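Putative lipoprotein (Bacteroides thetaiotaomicron, PDB 4Q1Z) is of unknown function but is a two-domain, beta-rich putative lipoprotein of the DUF4876 family, probably tethered to a bacterial membrane. Local coordinates at residues A[103-108]-A[135-140]; A[125-130]-A[256-261]; A[200-205]-A[222-227]. One frame throughout, in Å; residues are numbered along the deposited sequence.

Interaction 1 (A[103-108]-A[135-140]); sequences LKVSPL and YNNSAD
Leu-108 and Asn-136 form an antiparallel, non-hydrogen-bonded pair with CA atoms 5.1 Å apart, and beside it the backbone N of Asn-137 donates to Pro-107 O over 2.9 Å. Proline, with no N-H to donate, contributes its carbonyl alone here, where the chain passes from one strand to the next. Asn-137 adds a side-chain bond: its ND2 reaches Ser-106 O at 3.2 Å, the oxygen lying almost in the amide plane. Its OD1 accepts from the backbone N of Tyr-368, so both ends of the amide are engaged. Apolar groups fill in around these bonds, with CG1 of Val-105 3.2 Å from Asn-137 O and CD1 of Leu-108 3.4 Å from Tyr-135 O. Asn-136 shapes the turn from within, its CG anti to the backbone N (chi1 -179°) and so beside the carbonyl carbon that leads into the turn. Its OD1 accepts Ser-138 N, the bond that defines an Asx turn, and also Ser-138 OG at 2.8 Å, while ND2 donates to Asp-140 O and to Leu-190 O. An alanine here would probably leave the Ser-138 hydroxyl and N-H without this acceptor and the two carbonyls without this donor, setting the turn free to shift. The contact sits where two sheets join: strand 95-105 pairs with strand 77-89 through Val-105 and Glu-77, whereas strand 131-136 pairs with strand 108-114 through Tyr-135 and Ile-109.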
loop_
_atom_site.group_PDB
_atom_site.type_symbol
_atom_site.label_atom_id
_atom_site.label_comp_id
_atom_site.label_asym_id
_atom_site.label_seq_id
_atom_site.Cartn_x
_atom_site.Cartn_y
_atom_site.Cartn_z
ATOM N N LEU A 103 -4.553 16.114 4.197
ATOM C CA LEU A 103 -3.616 15.347 3.380
ATOM C C LEU A 103 -4.336 14.109 2.862
ATOM O O LEU A 103 -4.722 13.295 3.682
ATOM C CB LEU A 103 -2.385 14.967 4.251
ATOM C CG LEU A 103 -1.396 13.897 3.677
ATOM C CD1 LEU A 103 -0.702 14.390 2.409
ATOM C CD2 LEU A 103 -0.370 13.494 4.710
ATOM N N LYS A 104 -4.526 13.942 1.541
ATOM C CA LYS A 104 -5.176 12.709 1.048
ATOM C C LYS A 104 -4.267 11.502 1.352
ATOM O O LYS A 104 -3.078 11.527 1.037
ATOM C CB LYS A 104 -5.563 12.749 -0.457
ATOM C CG LYS A 104 -6.498 11.575 -0.863
ATOM C CD LYS A 104 -7.038 11.747 -2.267
ATOM C CE LYS A 104 -7.828 10.562 -2.760
ATOM N NZ LYS A 104 -8.309 10.774 -4.155
ATOM N N VAL A 105 -4.832 10.492 2.027
ATOM C CA VAL A 105 -4.120 9.298 2.477
ATOM C C VAL A 105 -4.712 8.035 1.847
ATOM O O VAL A 105 -5.899 7.732 2.057
ATOM C CB VAL A 105 -4.139 9.193 4.028
ATOM C CG1 VAL A 105 -3.672 7.823 4.497
ATOM C CG2 VAL A 105 -3.311 10.300 4.677
ATOM N N SER A 106 -3.857 7.279 1.107
ATOM C CA SER A 106 -4.230 5.978 0.535
ATOM C C SER A 106 -4.089 4.919 1.647
ATOM O O SER A 106 -3.013 4.763 2.213
ATOM C CB SER A 106 -3.400 5.643 -0.690
ATOM O OG SER A 106 -4.047 4.598 -1.390
ATOM N N PRO A 107 -5.206 4.291 2.058
ATOM C CA PRO A 107 -5.177 3.396 3.223
ATOM C C PRO A 107 -4.177 2.201 3.228
ATOM O O PRO A 107 -3.513 1.984 4.260
ATOM C CB PRO A 107 -6.613 2.873 3.269
ATOM C CG PRO A 107 -7.202 3.180 1.906
ATOM C CD PRO A 107 -6.583 4.450 1.545
ATOM N N LEU A 108 -4.123 1.374 2.155
ATOM C CA LEU A 108 -3.257 0.198 2.155
ATOM C C LEU A 108 -2.437 0.190 0.902
ATOM O O LEU A 108 -2.959 -0.055 -0.191
ATOM C CB LEU A 108 -4.102 -1.070 2.314
ATOM C CG LEU A 108 -3.338 -2.382 2.447
ATOM C CD1 LEU A 108 -2.581 -2.447 3.747
ATOM C CD2 LEU A 108 -4.259 -3.559 2.187
ATOM N N TYR A 135 1.874 -1.752 3.584
ATOM C CA TYR A 135 1.837 -0.923 4.799
ATOM C C TYR A 135 0.436 -0.382 5.089
ATOM O O TYR A 135 -0.265 0.064 4.176
ATOM C CB TYR A 135 2.835 0.248 4.639
ATOM C CG TYR A 135 2.987 1.218 5.804
ATOM C CD1 TYR A 135 3.801 0.911 6.893
ATOM C CD2 TYR A 135 2.438 2.501 5.746
ATOM C CE1 TYR A 135 3.996 1.823 7.936
ATOM C CE2 TYR A 135 2.615 3.416 6.788
ATOM C CZ TYR A 135 3.410 3.079 7.874
ATOM O OH TYR A 135 3.606 3.981 8.898
ATOM N N ASN A 136 0.043 -0.397 6.378
ATOM C CA ASN A 136 -1.212 0.203 6.806
ATOM C C ASN A 136 -0.920 1.678 7.005
ATOM O O ASN A 136 -0.308 2.076 8.011
ATOM C CB ASN A 136 -1.788 -0.459 8.046
ATOM C CG ASN A 136 -3.116 0.118 8.507
ATOM O OD1 ASN A 136 -3.576 1.167 8.044
ATOM N ND2 ASN A 136 -3.771 -0.559 9.433
ATOM N N ASN A 137 -1.286 2.474 5.986
ATOM C CA ASN A 137 -1.063 3.923 5.915
ATOM C C ASN A 137 -2.271 4.725 6.489
ATOM O O ASN A 137 -2.209 5.951 6.591
ATOM C CB ASN A 137 -0.816 4.269 4.440
ATOM C CG ASN A 137 0.036 5.462 4.161
ATOM O OD1 ASN A 137 1.104 5.667 4.749
ATOM N ND2 ASN A 137 -0.396 6.241 3.191
ATOM N N SER A 138 -3.337 4.010 6.907
ATOM C CA SER A 138 -4.598 4.554 7.397
ATOM C C SER A 138 -4.620 4.876 8.935
ATOM O O SER A 138 -3.666 4.598 9.679
ATOM C CB SER A 138 -5.739 3.604 7.029
ATOM O OG SER A 138 -6.028 2.619 8.009
ATOM N N ALA A 139 -5.742 5.499 9.371
ATOM C CA ALA A 139 -6.030 5.941 10.739
ATOM C C ALA A 139 -6.489 4.811 11.678
ATOM O O ALA A 139 -6.589 5.035 12.880
ATOM C CB ALA A 139 -7.095 7.023 10.703
ATOM N N ASP A 140 -6.774 3.614 11.153
ATOM C CA ASP A 140 -7.263 2.517 11.979
ATOM C C ASP A 140 -6.792 1.163 11.465
ATOM O O ASP A 140 -6.289 1.079 10.350
ATOM C CB ASP A 140 -8.812 2.550 12.047
ATOM C CG ASP A 140 -9.425 2.234 13.419
ATOM O OD1 ASP A 140 -8.654 1.949 14.380
ATOM O OD2 ASP A 140 -10.670 2.285 13.538
#

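Interaction 2 (A[125-130]-A[256-261]); sequences VYFRDQ and QYLTSV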
loop_
_atom_site.group_PDB
_atom_site.type_symbol
_atom_site.label_atom_id
_atom_site.label_comp_id
_atom_site.label_asym_id
_atom_site.label_seq_id
_atom_site.Cartn_x
_atom_site.Cartn_y
_atom_site.Cartn_z
ATOM N N VAL A 125 22.873 -16.369 -11.360
ATOM C CA VAL A 125 21.927 -15.335 -10.955
ATOM C C VAL A 125 21.120 -15.891 -9.781
ATOM O O VAL A 125 21.151 -17.101 -9.537
ATOM C CB VAL A 125 21.019 -14.829 -12.134
ATOM C CG1 VAL A 125 21.850 -14.359 -13.328
ATOM C CG2 VAL A 125 19.956 -15.853 -12.563
ATOM N N TYR A 126 20.435 -15.016 -9.054
ATOM C CA TYR A 126 19.535 -15.357 -7.955
ATOM C C TYR A 126 18.263 -14.525 -8.129
ATOM O O TYR A 126 18.326 -13.308 -7.982
ATOM C CB TYR A 126 20.186 -15.120 -6.570
ATOM C CG TYR A 126 19.408 -15.733 -5.418
ATOM C CD1 TYR A 126 19.427 -17.107 -5.190
ATOM C CD2 TYR A 126 18.675 -14.937 -4.539
ATOM C CE1 TYR A 126 18.715 -17.679 -4.135
ATOM C CE2 TYR A 126 17.944 -15.501 -3.488
ATOM C CZ TYR A 126 17.986 -16.874 -3.277
ATOM O OH TYR A 126 17.316 -17.464 -2.225
ATOM N N PHE A 127 17.138 -15.157 -8.510
ATOM C CA PHE A 127 15.886 -14.430 -8.705
ATOM C C PHE A 127 14.870 -14.761 -7.583
ATOM O O PHE A 127 13.688 -14.410 -7.714
ATOM C CB PHE A 127 15.281 -14.748 -10.112
ATOM C CG PHE A 127 15.071 -16.219 -10.403
ATOM C CD1 PHE A 127 14.144 -16.967 -9.675
ATOM C CD2 PHE A 127 15.849 -16.872 -11.349
ATOM C CE1 PHE A 127 14.004 -18.335 -9.892
ATOM C CE2 PHE A 127 15.718 -18.248 -11.551
ATOM C CZ PHE A 127 14.794 -18.964 -10.832
ATOM N N ARG A 128 15.305 -15.470 -6.505
ATOM C CA ARG A 128 14.345 -15.909 -5.462
ATOM C C ARG A 128 14.257 -14.972 -4.247
ATOM O O ARG A 128 13.494 -15.258 -3.323
ATOM C CB ARG A 128 14.634 -17.329 -4.991
ATOM C CG ARG A 128 15.091 -18.247 -6.094
ATOM C CD ARG A 128 15.374 -19.648 -5.625
ATOM N NE ARG A 128 15.578 -20.522 -6.782
ATOM C CZ ARG A 128 14.589 -21.107 -7.442
ATOM N NH1 ARG A 128 13.340 -20.992 -7.012
ATOM N NH2 ARG A 128 14.842 -21.842 -8.517
ATOM N N ASP A 129 14.977 -13.835 -4.272
ATOM C CA ASP A 129 14.953 -12.870 -3.166
ATOM C C ASP A 129 13.774 -11.835 -3.284
ATOM O O ASP A 129 13.633 -10.983 -2.407
ATOM C CB ASP A 129 16.323 -12.165 -3.011
ATOM C CG ASP A 129 16.954 -11.617 -4.280
ATOM O OD1 ASP A 129 16.272 -11.616 -5.343
ATOM O OD2 ASP A 129 18.091 -11.103 -4.200
ATOM N N GLN A 130 12.916 -11.958 -4.323
ATOM C CA GLN A 130 11.761 -11.078 -4.574
ATOM C C GLN A 130 10.841 -10.928 -3.341
ATOM O O GLN A 130 10.524 -11.924 -2.690
ATOM C CB GLN A 130 10.908 -11.600 -5.754
ATOM C CG GLN A 130 11.601 -11.569 -7.107
ATOM C CD GLN A 130 10.654 -11.840 -8.267
ATOM O OE1 GLN A 130 9.772 -12.712 -8.221
ATOM N NE2 GLN A 130 10.861 -11.126 -9.366
ATOM N N GLN A 256 8.095 -21.567 -9.228
ATOM C CA GLN A 256 8.185 -20.363 -8.362
ATOM C C GLN A 256 7.315 -19.341 -8.925
ATOM O O GLN A 256 7.036 -19.391 -10.113
ATOM C CB GLN A 256 9.608 -19.723 -8.251
ATOM C CG GLN A 256 10.818 -20.603 -8.451
ATOM C CD GLN A 256 11.154 -21.000 -9.858
ATOM O OE1 GLN A 256 10.888 -20.281 -10.827
ATOM N NE2 GLN A 256 11.791 -22.170 -9.976
ATOM N N TYR A 257 6.939 -18.347 -8.094
ATOM C CA TYR A 257 6.167 -17.212 -8.510
ATOM C C TYR A 257 7.191 -16.148 -8.787
ATOM O O TYR A 257 7.554 -15.339 -7.920
ATOM C CB TYR A 257 5.105 -16.825 -7.458
ATOM C CG TYR A 257 4.265 -15.631 -7.877
ATOM C CD1 TYR A 257 3.709 -15.557 -9.156
ATOM C CD2 TYR A 257 4.036 -14.573 -7.002
ATOM C CE1 TYR A 257 2.975 -14.445 -9.562
ATOM C CE2 TYR A 257 3.273 -13.474 -7.383
ATOM C CZ TYR A 257 2.748 -13.413 -8.668
ATOM O OH TYR A 257 2.003 -12.339 -9.062
ATOM N N LEU A 258 7.739 -16.209 -10.003
ATOM C CA LEU A 258 8.743 -15.251 -10.425
ATOM C C LEU A 258 8.081 -14.215 -11.297
ATOM O O LEU A 258 7.722 -14.510 -12.435
ATOM C CB LEU A 258 9.935 -15.944 -11.141
ATOM C CG LEU A 258 10.997 -15.035 -11.777
ATOM C CD1 LEU A 258 11.808 -14.279 -10.733
ATOM C CD2 LEU A 258 11.882 -15.804 -12.682
ATOM N N THR A 259 7.905 -13.000 -10.765
ATOM C CA THR A 259 7.407 -11.863 -11.537
ATOM C C THR A 259 8.628 -11.339 -12.383
ATOM O O THR A 259 9.769 -11.680 -12.091
ATOM C CB THR A 259 6.697 -10.832 -10.631
ATOM O OG1 THR A 259 7.596 -10.222 -9.703
ATOM C CG2 THR A 259 5.517 -11.431 -9.886
ATOM N N SER A 260 8.381 -10.598 -13.469
ATOM C CA SER A 260 9.425 -10.076 -14.369
ATOM C C SER A 260 10.581 -9.380 -13.617
ATOM O O SER A 260 10.347 -8.432 -12.853
ATOM C CB SER A 260 8.812 -9.105 -15.374
ATOM O OG SER A 260 9.624 -8.971 -16.525
ATOM N N VAL A 261 11.827 -9.864 -13.841
ATOM C CA VAL A 261 13.050 -9.278 -13.270
ATOM C C VAL A 261 13.303 -7.900 -13.983
ATOM O O VAL A 261 14.116 -7.094 -13.519
ATOM C CB VAL A 261 14.283 -10.238 -13.297
ATOM C CG1 VAL A 261 14.020 -11.515 -12.486
ATOM C CG2 VAL A 261 14.720 -10.578 -14.723
HETATM O O HOH W 1 7.409 -12.869 -6.833
#
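Leu-258 lays its CD2 methyl over one face of the Phe-127 ring, a CH-pi contact 4.1 Å from the ring centroid and displaced toward the rim. The CE1 corner of the same ring stands over the centre of the Arg-128 guanidinium, which makes its cation-pi contact with Phe-232. Gln-256 approaches the ring obliquely near CE1, the amide and ring planes 54° apart. The CG of Phe-127 lies between its backbone N and carbonyl carbon (chi1 55°), a position that brings it up against both methyls of Leu-258. Behind it, CB of Phe-127 meets Leu-258 CD1 at 3.6 Å. A branched leucine suits this place because CD2 covers the face, while CD1 reaches CB and the near ring atoms and also packs against the amide of Gln-130, 3.6 Å from NE2. That amide makes two bonds to one residue's backbone. Thr-259 N gives to Gln-130 OE1 at 3.2 Å, in the carbonyl plane and on a lone pair, and Gln-130 NE2 gives to Thr-259 O at 3.0 Å from above the plane of that carbonyl. A water donates both to Gln-130 OE1 and to Tyr-257 O, each at 2.7 Å, linking two acceptors that cannot bond each other. Outside the contact, NE2 also reaches Tyr-115 O and OE1 accepts from Gln-200 NE2. With both amide ends multiply held, the rotation of the buried glutamine is probably fixed, and a primary amide suits the place because it can donate to Thr-259 O and accept from Thr-259 N at once.

Interaction 3 (A[200-205]-A[222-227]); sequences QFAANH and EFEFNM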
loop_
_atom_site.group_PDB
_atom_site.type_symbol
_atom_site.label_atom_id
_atom_site.label_comp_id
_atom_site.label_asym_id
_atom_site.label_seq_id
_atom_site.Cartn_x
_atom_site.Cartn_y
_atom_site.Cartn_z
ATOM N N GLN A 200 8.651 -14.252 -2.351
ATOM C CA GLN A 200 8.491 -15.351 -3.310
ATOM C C GLN A 200 8.868 -16.648 -2.572
ATOM O O GLN A 200 8.132 -17.628 -2.611
ATOM C CB GLN A 200 9.392 -15.124 -4.549
ATOM C CG GLN A 200 9.452 -16.311 -5.486
ATOM C CD GLN A 200 10.695 -16.362 -6.340
ATOM O OE1 GLN A 200 11.476 -17.313 -6.258
ATOM N NE2 GLN A 200 10.865 -15.401 -7.242
ATOM N N PHE A 201 10.010 -16.597 -1.852
ATOM C CA PHE A 201 10.628 -17.666 -1.075
ATOM C C PHE A 201 11.099 -17.053 0.227
ATOM O O PHE A 201 12.120 -16.372 0.247
ATOM C CB PHE A 201 11.781 -18.280 -1.909
ATOM C CG PHE A 201 12.691 -19.299 -1.254
ATOM C CD1 PHE A 201 12.164 -20.382 -0.564
ATOM C CD2 PHE A 201 14.070 -19.227 -1.419
ATOM C CE1 PHE A 201 13.009 -21.325 0.024
ATOM C CE2 PHE A 201 14.910 -20.173 -0.846
ATOM C CZ PHE A 201 14.375 -21.231 -0.148
ATOM N N ALA A 202 10.311 -17.194 1.298
ATOM C CA ALA A 202 10.642 -16.528 2.568
ATOM C C ALA A 202 11.764 -17.257 3.340
ATOM O O ALA A 202 11.515 -17.836 4.395
ATOM C CB ALA A 202 9.397 -16.370 3.427
ATOM N N ALA A 203 13.012 -17.163 2.833
ATOM C CA ALA A 203 14.172 -17.794 3.459
ATOM C C ALA A 203 15.363 -16.839 3.615
ATOM O O ALA A 203 15.371 -15.743 3.046
ATOM C CB ALA A 203 14.603 -19.011 2.647
ATOM N N ASN A 204 16.393 -17.281 4.364
ATOM C CA ASN A 204 17.615 -16.504 4.493
ATOM C C ASN A 204 18.435 -16.633 3.210
ATOM O O ASN A 204 19.242 -17.550 3.059
ATOM C CB ASN A 204 18.437 -16.898 5.708
ATOM C CG ASN A 204 19.584 -15.944 5.915
ATOM O OD1 ASN A 204 19.728 -14.939 5.187
ATOM N ND2 ASN A 204 20.412 -16.228 6.911
ATOM N N HIS A 205 18.217 -15.699 2.291
ATOM C CA HIS A 205 18.875 -15.654 0.982
ATOM C C HIS A 205 20.383 -15.463 1.093
ATOM O O HIS A 205 21.096 -15.764 0.142
ATOM C CB HIS A 205 18.289 -14.514 0.135
ATOM C CG HIS A 205 16.805 -14.578 -0.003
ATOM N ND1 HIS A 205 16.173 -15.703 -0.516
ATOM C CD2 HIS A 205 15.872 -13.643 0.288
ATOM C CE1 HIS A 205 14.882 -15.424 -0.500
ATOM N NE2 HIS A 205 14.651 -14.195 -0.028
ATOM N N GLU A 222 6.078 -12.197 6.768
ATOM C CA GLU A 222 4.805 -12.677 7.323
ATOM C C GLU A 222 4.225 -13.761 6.427
ATOM O O GLU A 222 3.802 -14.814 6.908
ATOM C CB GLU A 222 3.808 -11.504 7.455
ATOM C CG GLU A 222 4.106 -10.534 8.593
ATOM C CD GLU A 222 5.291 -9.612 8.399
ATOM O OE1 GLU A 222 5.513 -9.137 7.262
ATOM O OE2 GLU A 222 5.978 -9.334 9.404
ATOM N N PHE A 223 4.246 -13.507 5.113
ATOM C CA PHE A 223 3.707 -14.398 4.089
ATOM C C PHE A 223 4.730 -14.752 3.016
ATOM O O PHE A 223 5.778 -14.115 2.901
ATOM C CB PHE A 223 2.452 -13.778 3.430
ATOM C CG PHE A 223 1.215 -13.952 4.271
ATOM C CD1 PHE A 223 0.935 -13.078 5.312
ATOM C CD2 PHE A 223 0.382 -15.048 4.087
ATOM C CE1 PHE A 223 -0.173 -13.281 6.136
ATOM C CE2 PHE A 223 -0.708 -15.262 4.922
ATOM C CZ PHE A 223 -0.992 -14.369 5.929
ATOM N N GLU A 224 4.426 -15.813 2.258
ATOM C CA GLU A 224 5.212 -16.273 1.129
ATOM C C GLU A 224 4.321 -16.903 0.092
ATOM O O GLU A 224 3.256 -17.390 0.424
ATOM C CB GLU A 224 6.324 -17.230 1.541
ATOM C CG GLU A 224 5.868 -18.553 2.115
ATOM C CD GLU A 224 6.986 -19.557 2.240
ATOM O OE1 GLU A 224 8.084 -19.299 1.700
ATOM O OE2 GLU A 224 6.771 -20.598 2.897
ATOM N N PHE A 225 4.749 -16.845 -1.176
ATOM C CA PHE A 225 4.073 -17.445 -2.325
ATOM C C PHE A 225 4.622 -18.858 -2.548
ATOM O O PHE A 225 5.297 -19.097 -3.556
ATOM C CB PHE A 225 4.288 -16.583 -3.571
ATOM C CG PHE A 225 3.701 -15.199 -3.523
ATOM C CD1 PHE A 225 2.336 -14.999 -3.711
ATOM C CD2 PHE A 225 4.523 -14.083 -3.402
ATOM C CE1 PHE A 225 1.792 -13.707 -3.716
ATOM C CE2 PHE A 225 3.980 -12.783 -3.429
ATOM C CZ PHE A 225 2.612 -12.609 -3.575
ATOM N N ASN A 226 4.387 -19.779 -1.596
ATOM C CA ASN A 226 4.893 -21.148 -1.709
ATOM C C ASN A 226 4.195 -21.922 -2.866
ATOM O O ASN A 226 2.981 -21.852 -3.025
ATOM C CB ASN A 226 4.721 -21.880 -0.380
ATOM C CG ASN A 226 5.162 -23.307 -0.352
ATOM O OD1 ASN A 226 6.181 -23.695 -0.924
ATOM N ND2 ASN A 226 4.422 -24.119 0.373
HETATM N N MSE A 227 4.977 -22.633 -3.681
HETATM C CA MSE A 227 4.445 -23.425 -4.788
HETATM C C MSE A 227 5.008 -24.855 -4.709
HETATM O O MSE A 227 4.954 -25.622 -5.686
HETATM C CB MSE A 227 4.753 -22.760 -6.144
HETATM C CG MSE A 227 4.076 -21.402 -6.287
HETATM SE SE MSE A 227 4.165 -20.639 -8.036
HETATM C CE MSE A 227 2.866 -21.763 -8.944
#
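Glu-224 meets Ala-202 at its root and again at its tip. At the root, CB of Glu-224 packs on CB of Ala-202 at 3.7 Å, a closeness that the small alanine permits. CG then turns between the backbone N and the carbonyl carbon (chi1 65°), and from there the chain runs extended, which carries CD to 4.2 Å from the Ala-202 methyl. At the tip the two oxygens part company. OE1 accepts the backbone N-H of Ala-202 at 3.1 Å, in a fairly straight bond (159°) that meets the oxygen on its anti side, somewhat out of the carboxylate plane; the alanine CB lies beside the same oxygen. OE2 is taken by the backbone N of Gln-235. A carboxylate thus suits the place, since two backbone donors need acceptors and one group supplies both; these N-H groups would probably favour its charged form. Ala-202 is also the centre of an inverse gamma turn, in which Ala-203 N returns to Phe-201 O over 2.8 Å. The bend leaves the Ala-202 N-H to Glu-224, and CB of Ala-203 rests on one face of the Phe-201 ring. One residue further on from the carboxylate, the Phe-225 ring presents its edge to Gln-200, with CD2 4.2 Å from CA. Phe-225 itself meets the rings of Trp-179 and, edge-to-face, Tyr-257. Around this buried contact, the short strand 223-224 runs parallel to both strands it lies between, 195-199 and 238-245: Phe-223 shares backbone bonds with Ile-197 and Ser-199, and its side chain touches Ile-198 on the first strand and Met-240 on the second.

In the fold
From the N terminus, the chain builds the seven-stranded sheet and leaves it by strand 95-105. Interaction 1 joins the exit of that strand to the end of strand 131-136, closing a loop that holds strand 108-114 and tying the first sheet to the second, eleven-stranded one. Segment 125-130 lies inside this loop, so interaction 2, which closes only at 256-261, crosses interaction 1 along the chain. Interaction 3 is in series with interaction 1 and nested within interaction 2, closing the short strandless loop between 195-199 and 223-224. Interactions 2 and 3 touch, through Tyr-126 with His-205 and Gln-130 with Gln-200, whereas interaction 1 lies apart, about 26 Å from interaction 3 between centres.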